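Local coordinates for exported gluconolactonase (Xanthomonas campestris pv. campestris, PDB 3DR2), which probably hydrolyses glucono-1,5-lactone to gluconate as a calcium-binding six-bladed beta-propeller enzyme of the SMP-30 family, at residues A[137-151]-A[189-202]. Numbering follows the deposited sequence.
Sequences IVARDGAIWFTDPPF and HPNGLAFSPDEQTL. With CA (calcium ion), chain D.
Phe195 drives its ring edge into the face of Trp145 at the seam between two adjacent propeller blades, a T-shaped pair whose centroids, taken on the five-membered ring of the indole, lie 5.0 Å apart with planes at 86°. Ile137 reinforces the seam: its CD1 lies 3.6 Å from Phe195 CD1, while its CG1 meets Leu193 CD1 tip to tip. Leu202 CD1 packs obliquely on the six-membered side of the indole.

Polar bonds flank this apolar core. Toward the hairpin ends, Arg140 NH1 and NH2 both grip Pro197 O, each at 2.9 Å and nearly in the guanidinium plane. The bend at chi3 (-78°) turns that group over Glu199, whose carboxylate stacks almost parallel to it; Arg140 NE and Glu199 OE1 form a long salt bridge of charges alone, the oxygen lying well out of the guanidinium plane. Glu199 OE1 also accepts a hydrogen bond from the backbone N-H of Arg140 (N to OE1 2.9 Å) through its syn lone pair, and a water donates to OE2 and accepts only a weak bond from Asp141 N. Nearer the calcium ion, Thr147 OG1 donates to Asn191 O (2.6 Å) in the carbonyl plane, crossing to the next blade; the same hydroxyl accepts from Asp135 N in its own. Asn191 OD1 binds the metal at 2.4 Å, alongside Glu48, Asn134 and Asp242, while its ND2 is held by Thr207.

Strands 144-147 and 190-195 run roughly antiparallel at 145° in separate sheets: 144-147 lies between 136-138 and 169-174, and 190-195 is outermost in the next, beside 201-206.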
loop_
_atom_site.group_PDB
_atom_site.type_symbol
_atom_site.label_atom_id
_atom_site.label_comp_id
_atom_site.label_asym_id
_atom_site.label_seq_id
_atom_site.Cartn_x
_atom_site.Cartn_y
_atom_site.Cartn_z
ATOM N N ILE A 137 2.456 -22.010 -9.887
ATOM C CA ILE A 137 3.449 -23.021 -9.555
ATOM C C ILE A 137 4.057 -23.495 -10.865
ATOM O O ILE A 137 3.509 -23.250 -11.941
ATOM C CB ILE A 137 2.829 -24.242 -8.822
ATOM C CG1 ILE A 137 1.784 -24.922 -9.714
ATOM C CG2 ILE A 137 2.223 -23.793 -7.502
ATOM C CD1 ILE A 137 1.164 -26.181 -9.109
ATOM N N VAL A 138 5.203 -24.155 -10.776
ATOM C CA VAL A 138 5.871 -24.675 -11.958
ATOM C C VAL A 138 5.982 -26.187 -11.805
ATOM O O VAL A 138 6.537 -26.673 -10.820
ATOM C CB VAL A 138 7.282 -24.083 -12.107
ATOM C CG1 VAL A 138 7.921 -24.593 -13.387
ATOM C CG2 VAL A 138 7.206 -22.563 -12.113
ATOM N N ALA A 139 5.441 -26.925 -12.772
ATOM C CA ALA A 139 5.483 -28.383 -12.730
ATOM C C ALA A 139 6.862 -28.894 -13.127
ATOM O O ALA A 139 7.684 -28.148 -13.661
ATOM C CB ALA A 139 4.418 -28.966 -13.657
ATOM N N ARG A 140 7.118 -30.170 -12.859
ATOM C CA ARG A 140 8.406 -30.759 -13.193
ATOM C C ARG A 140 8.743 -30.669 -14.680
ATOM O O ARG A 140 9.917 -30.665 -15.047
ATOM C CB ARG A 140 8.457 -32.218 -12.736
ATOM C CG ARG A 140 8.803 -32.388 -11.267
ATOM C CD ARG A 140 9.198 -33.827 -10.962
ATOM N NE ARG A 140 8.039 -34.707 -10.862
ATOM C CZ ARG A 140 7.332 -34.875 -9.750
ATOM N NH1 ARG A 140 7.673 -34.226 -8.643
ATOM N NH2 ARG A 140 6.287 -35.691 -9.744
ATOM N N ASP A 141 7.726 -30.588 -15.532
ATOM C CA ASP A 141 7.972 -30.504 -16.966
ATOM C C ASP A 141 8.129 -29.066 -17.461
ATOM O O ASP A 141 8.185 -28.810 -18.667
ATOM C CB ASP A 141 6.863 -31.238 -17.735
ATOM C CG ASP A 141 5.515 -30.543 -17.654
ATOM O OD1 ASP A 141 5.305 -29.721 -16.738
ATOM O OD2 ASP A 141 4.651 -30.835 -18.510
ATOM N N GLY A 142 8.202 -28.124 -16.525
ATOM C CA GLY A 142 8.382 -26.732 -16.899
ATOM C C GLY A 142 7.128 -25.921 -17.154
ATOM O O GLY A 142 7.206 -24.707 -17.345
ATOM N N ALA A 143 5.973 -26.578 -17.173
ATOM C CA ALA A 143 4.713 -25.883 -17.405
ATOM C C ALA A 143 4.366 -25.026 -16.192
ATOM O O ALA A 143 4.602 -25.430 -15.058
ATOM C CB ALA A 143 3.599 -26.891 -17.659
ATOM N N ILE A 144 3.821 -23.839 -16.439
ATOM C CA ILE A 144 3.422 -22.946 -15.354
ATOM C C ILE A 144 1.910 -23.076 -15.181
ATOM O O ILE A 144 1.155 -22.865 -16.130
ATOM C CB ILE A 144 3.754 -21.470 -15.682
ATOM C CG1 ILE A 144 5.265 -21.288 -15.782
ATOM C CG2 ILE A 144 3.177 -20.541 -14.610
ATOM C CD1 ILE A 144 5.673 -19.942 -16.312
ATOM N N TRP A 145 1.481 -23.437 -13.974
ATOM C CA TRP A 145 0.060 -23.580 -13.667
ATOM C C TRP A 145 -0.345 -22.409 -12.785
ATOM O O TRP A 145 0.391 -22.038 -11.877
ATOM C CB TRP A 145 -0.206 -24.872 -12.894
ATOM C CG TRP A 145 -0.008 -26.135 -13.672
ATOM C CD1 TRP A 145 1.167 -26.632 -14.159
ATOM C CD2 TRP A 145 -1.021 -27.082 -14.018
ATOM N NE1 TRP A 145 0.945 -27.841 -14.788
ATOM C CE2 TRP A 145 -0.389 -28.137 -14.715
ATOM C CE3 TRP A 145 -2.404 -27.143 -13.807
ATOM C CZ2 TRP A 145 -1.097 -29.240 -15.201
ATOM C CZ3 TRP A 145 -3.108 -28.242 -14.290
ATOM C CH2 TRP A 145 -2.449 -29.275 -14.979
ATOM N N PHE A 146 -1.514 -21.834 -13.032
ATOM C CA PHE A 146 -1.940 -20.706 -12.211
ATOM C C PHE A 146 -3.449 -20.575 -12.093
ATOM O O PHE A 146 -4.198 -21.154 -12.876
ATOM C CB PHE A 146 -1.328 -19.412 -12.758
ATOM C CG PHE A 146 -1.849 -19.002 -14.117
ATOM C CD1 PHE A 146 -2.942 -18.148 -14.228
ATOM C CD2 PHE A 146 -1.209 -19.422 -15.281
ATOM C CE1 PHE A 146 -3.390 -17.707 -15.474
ATOM C CE2 PHE A 146 -1.644 -18.991 -16.535
ATOM C CZ PHE A 146 -2.737 -18.128 -16.632
ATOM N N THR A 147 -3.883 -19.821 -11.084
ATOM C CA THR A 147 -5.299 -19.584 -10.832
ATOM C C THR A 147 -5.665 -18.186 -11.322
ATOM O O THR A 147 -4.861 -17.252 -11.238
ATOM C CB THR A 147 -5.613 -19.670 -9.334
ATOM O OG1 THR A 147 -4.762 -18.760 -8.615
ATOM C CG2 THR A 147 -5.388 -21.083 -8.829
ATOM N N ASP A 148 -6.888 -18.039 -11.817
ATOM C CA ASP A 148 -7.320 -16.757 -12.341
ATOM C C ASP A 148 -8.628 -16.197 -11.772
ATOM O O ASP A 148 -9.605 -16.023 -12.494
ATOM C CB ASP A 148 -7.428 -16.845 -13.870
ATOM C CG ASP A 148 -7.533 -15.485 -14.524
ATOM O OD1 ASP A 148 -8.259 -15.354 -15.533
ATOM O OD2 ASP A 148 -6.885 -14.541 -14.035
ATOM N N PRO A 149 -8.666 -15.912 -10.462
ATOM C CA PRO A 149 -9.884 -15.362 -9.867
ATOM C C PRO A 149 -9.932 -13.878 -10.241
ATOM O O PRO A 149 -8.948 -13.335 -10.745
ATOM C CB PRO A 149 -9.659 -15.585 -8.376
ATOM C CG PRO A 149 -8.191 -15.313 -8.251
ATOM C CD PRO A 149 -7.602 -16.049 -9.451
ATOM N N PRO A 150 -11.069 -13.203 -10.012
ATOM C CA PRO A 150 -11.201 -11.780 -10.346
ATOM C C PRO A 150 -10.864 -10.792 -9.227
ATOM O O PRO A 150 -11.241 -9.624 -9.305
ATOM C CB PRO A 150 -12.662 -11.674 -10.752
ATOM C CG PRO A 150 -13.304 -12.564 -9.745
ATOM C CD PRO A 150 -12.391 -13.785 -9.716
ATOM N N PHE A 151 -10.158 -11.242 -8.197
ATOM C CA PHE A 151 -9.825 -10.352 -7.086
ATOM C C PHE A 151 -9.163 -9.048 -7.524
ATOM O O PHE A 151 -9.481 -7.977 -6.998
ATOM C CB PHE A 151 -8.935 -11.080 -6.075
ATOM C CG PHE A 151 -9.647 -12.167 -5.319
ATOM C CD1 PHE A 151 -10.740 -11.866 -4.510
ATOM C CD2 PHE A 151 -9.234 -13.492 -5.419
ATOM C CE1 PHE A 151 -11.410 -12.871 -3.814
ATOM C CE2 PHE A 151 -9.899 -14.502 -4.727
ATOM C CZ PHE A 151 -10.988 -14.191 -3.924
ATOM N N HIS A 189 -13.594 -18.512 -7.750
ATOM C CA HIS A 189 -12.503 -17.785 -7.108
ATOM C C HIS A 189 -11.341 -18.703 -6.735
ATOM O O HIS A 189 -10.933 -18.772 -5.567
ATOM C CB HIS A 189 -13.018 -17.062 -5.863
ATOM C CG HIS A 189 -13.933 -15.919 -6.170
ATOM N ND1 HIS A 189 -13.495 -14.616 -6.260
ATOM C CD2 HIS A 189 -15.257 -15.890 -6.452
ATOM C CE1 HIS A 189 -14.509 -13.834 -6.582
ATOM N NE2 HIS A 189 -15.590 -14.582 -6.704
ATOM N N PRO A 190 -10.795 -19.432 -7.726
ATOM C CA PRO A 190 -9.671 -20.335 -7.472
ATOM C C PRO A 190 -8.574 -19.454 -6.905
ATOM O O PRO A 190 -8.395 -18.327 -7.358
ATOM C CB PRO A 190 -9.349 -20.883 -8.860
ATOM C CG PRO A 190 -9.750 -19.757 -9.769
ATOM C CD PRO A 190 -11.075 -19.338 -9.169
ATOM N N ASN A 191 -7.848 -19.951 -5.912
ATOM C CA ASN A 191 -6.833 -19.125 -5.280
ATOM C C ASN A 191 -5.455 -19.778 -5.243
ATOM O O ASN A 191 -4.637 -19.568 -6.141
ATOM C CB ASN A 191 -7.298 -18.776 -3.865
ATOM C CG ASN A 191 -6.672 -17.507 -3.349
ATOM O OD1 ASN A 191 -5.518 -17.227 -3.645
ATOM N ND2 ASN A 191 -7.421 -16.736 -2.567
ATOM N N GLY A 192 -5.191 -20.563 -4.206
ATOM C CA GLY A 192 -3.903 -21.225 -4.121
ATOM C C GLY A 192 -3.912 -22.535 -4.879
ATOM O O GLY A 192 -4.971 -23.035 -5.252
ATOM N N LEU A 193 -2.733 -23.089 -5.124
ATOM C CA LEU A 193 -2.637 -24.367 -5.815
ATOM C C LEU A 193 -1.280 -24.984 -5.546
ATOM O O LEU A 193 -0.324 -24.274 -5.221
ATOM C CB LEU A 193 -2.836 -24.204 -7.328
ATOM C CG LEU A 193 -1.689 -23.625 -8.165
ATOM C CD1 LEU A 193 -1.979 -23.840 -9.649
ATOM C CD2 LEU A 193 -1.513 -22.149 -7.857
ATOM N N ALA A 194 -1.214 -26.305 -5.675
ATOM C CA ALA A 194 0.013 -27.058 -5.450
ATOM C C ALA A 194 -0.184 -28.515 -5.858
ATOM O O ALA A 194 -1.281 -29.061 -5.737
ATOM C CB ALA A 194 0.405 -26.989 -3.974
ATOM N N PHE A 195 0.888 -29.136 -6.343
ATOM C CA PHE A 195 0.855 -30.542 -6.746
ATOM C C PHE A 195 1.299 -31.444 -5.610
ATOM O O PHE A 195 2.033 -31.020 -4.718
ATOM C CB PHE A 195 1.811 -30.800 -7.916
ATOM C CG PHE A 195 1.186 -30.653 -9.261
ATOM C CD1 PHE A 195 1.581 -29.630 -10.115
ATOM C CD2 PHE A 195 0.217 -31.554 -9.692
ATOM C CE1 PHE A 195 1.021 -29.508 -11.377
ATOM C CE2 PHE A 195 -0.349 -31.438 -10.953
ATOM C CZ PHE A 195 0.054 -30.413 -11.797
ATOM N N SER A 196 0.852 -32.695 -5.648
ATOM C CA SER A 196 1.274 -33.674 -4.659
ATOM C C SER A 196 2.683 -34.027 -5.130
ATOM O O SER A 196 3.055 -33.713 -6.267
ATOM C CB SER A 196 0.389 -34.914 -4.725
ATOM O OG SER A 196 0.410 -35.461 -6.033
ATOM N N PRO A 197 3.486 -34.687 -4.283
ATOM C CA PRO A 197 4.833 -35.012 -4.764
ATOM C C PRO A 197 4.881 -35.791 -6.081
ATOM O O PRO A 197 5.710 -35.500 -6.941
ATOM C CB PRO A 197 5.459 -35.769 -3.584
ATOM C CG PRO A 197 4.284 -36.206 -2.749
ATOM C CD PRO A 197 3.317 -35.065 -2.872
ATOM N N ASP A 198 3.989 -36.761 -6.260
ATOM C CA ASP A 198 3.990 -37.545 -7.495
ATOM C C ASP A 198 3.263 -36.846 -8.638
ATOM O O ASP A 198 3.157 -37.379 -9.743
ATOM C CB ASP A 198 3.374 -38.931 -7.248
ATOM C CG ASP A 198 1.897 -38.873 -6.882
ATOM O OD1 ASP A 198 1.318 -39.951 -6.630
ATOM O OD2 ASP A 198 1.309 -37.769 -6.847
ATOM N N GLU A 199 2.764 -35.646 -8.365
ATOM C CA GLU A 199 2.034 -34.859 -9.350
ATOM C C GLU A 199 0.784 -35.537 -9.914
ATOM O O GLU A 199 0.300 -35.154 -10.974
ATOM C CB GLU A 199 2.961 -34.448 -10.499
ATOM C CG GLU A 199 3.973 -33.377 -10.113
ATOM C CD GLU A 199 4.706 -32.794 -11.310
ATOM O OE1 GLU A 199 5.444 -31.804 -11.130
ATOM O OE2 GLU A 199 4.548 -33.320 -12.434
ATOM N N GLN A 200 0.262 -36.540 -9.211
ATOM C CA GLN A 200 -0.943 -37.232 -9.666
ATOM C C GLN A 200 -2.192 -36.498 -9.185
ATOM O O GLN A 200 -3.290 -36.706 -9.706
ATOM C CB GLN A 200 -0.976 -38.674 -9.150
ATOM C CG GLN A 200 -0.040 -39.627 -9.876
ATOM C CD GLN A 200 -0.221 -41.073 -9.430
ATOM O OE1 GLN A 200 0.098 -41.431 -8.296
ATOM N NE2 GLN A 200 -0.746 -41.908 -10.322
ATOM N N THR A 201 -2.014 -35.633 -8.192
ATOM C CA THR A 201 -3.121 -34.868 -7.639
ATOM C C THR A 201 -2.775 -33.383 -7.631
ATOM O O THR A 201 -1.667 -33.003 -7.279
ATOM C CB THR A 201 -3.436 -35.307 -6.186
ATOM O OG1 THR A 201 -3.813 -36.689 -6.171
ATOM C CG2 THR A 201 -4.575 -34.470 -5.600
ATOM N N LEU A 202 -3.724 -32.554 -8.050
ATOM C CA LEU A 202 -3.522 -31.108 -8.050
ATOM C C LEU A 202 -4.515 -30.548 -7.044
ATOM O O LEU A 202 -5.718 -30.816 -7.136
ATOM C CB LEU A 202 -3.825 -30.507 -9.428
ATOM C CG LEU A 202 -3.252 -29.124 -9.785
ATOM C CD1 LEU A 202 -4.256 -28.368 -10.636
ATOM C CD2 LEU A 202 -2.915 -28.327 -8.545
HETATM CA CA CA D . -3.553 -16.017 -3.077
HETATM O O HOH W 1 5.508 -32.483 -14.691
HETATM O O HOH W 2 -2.761 -18.276 -3.162
HETATM O O HOH W 3 -4.483 -13.654 -2.925
HETATM O O HOH W 4 -1.488 -15.576 -4.234
HETATM O O HOH W 5 -1.940 -16.445 -1.283
#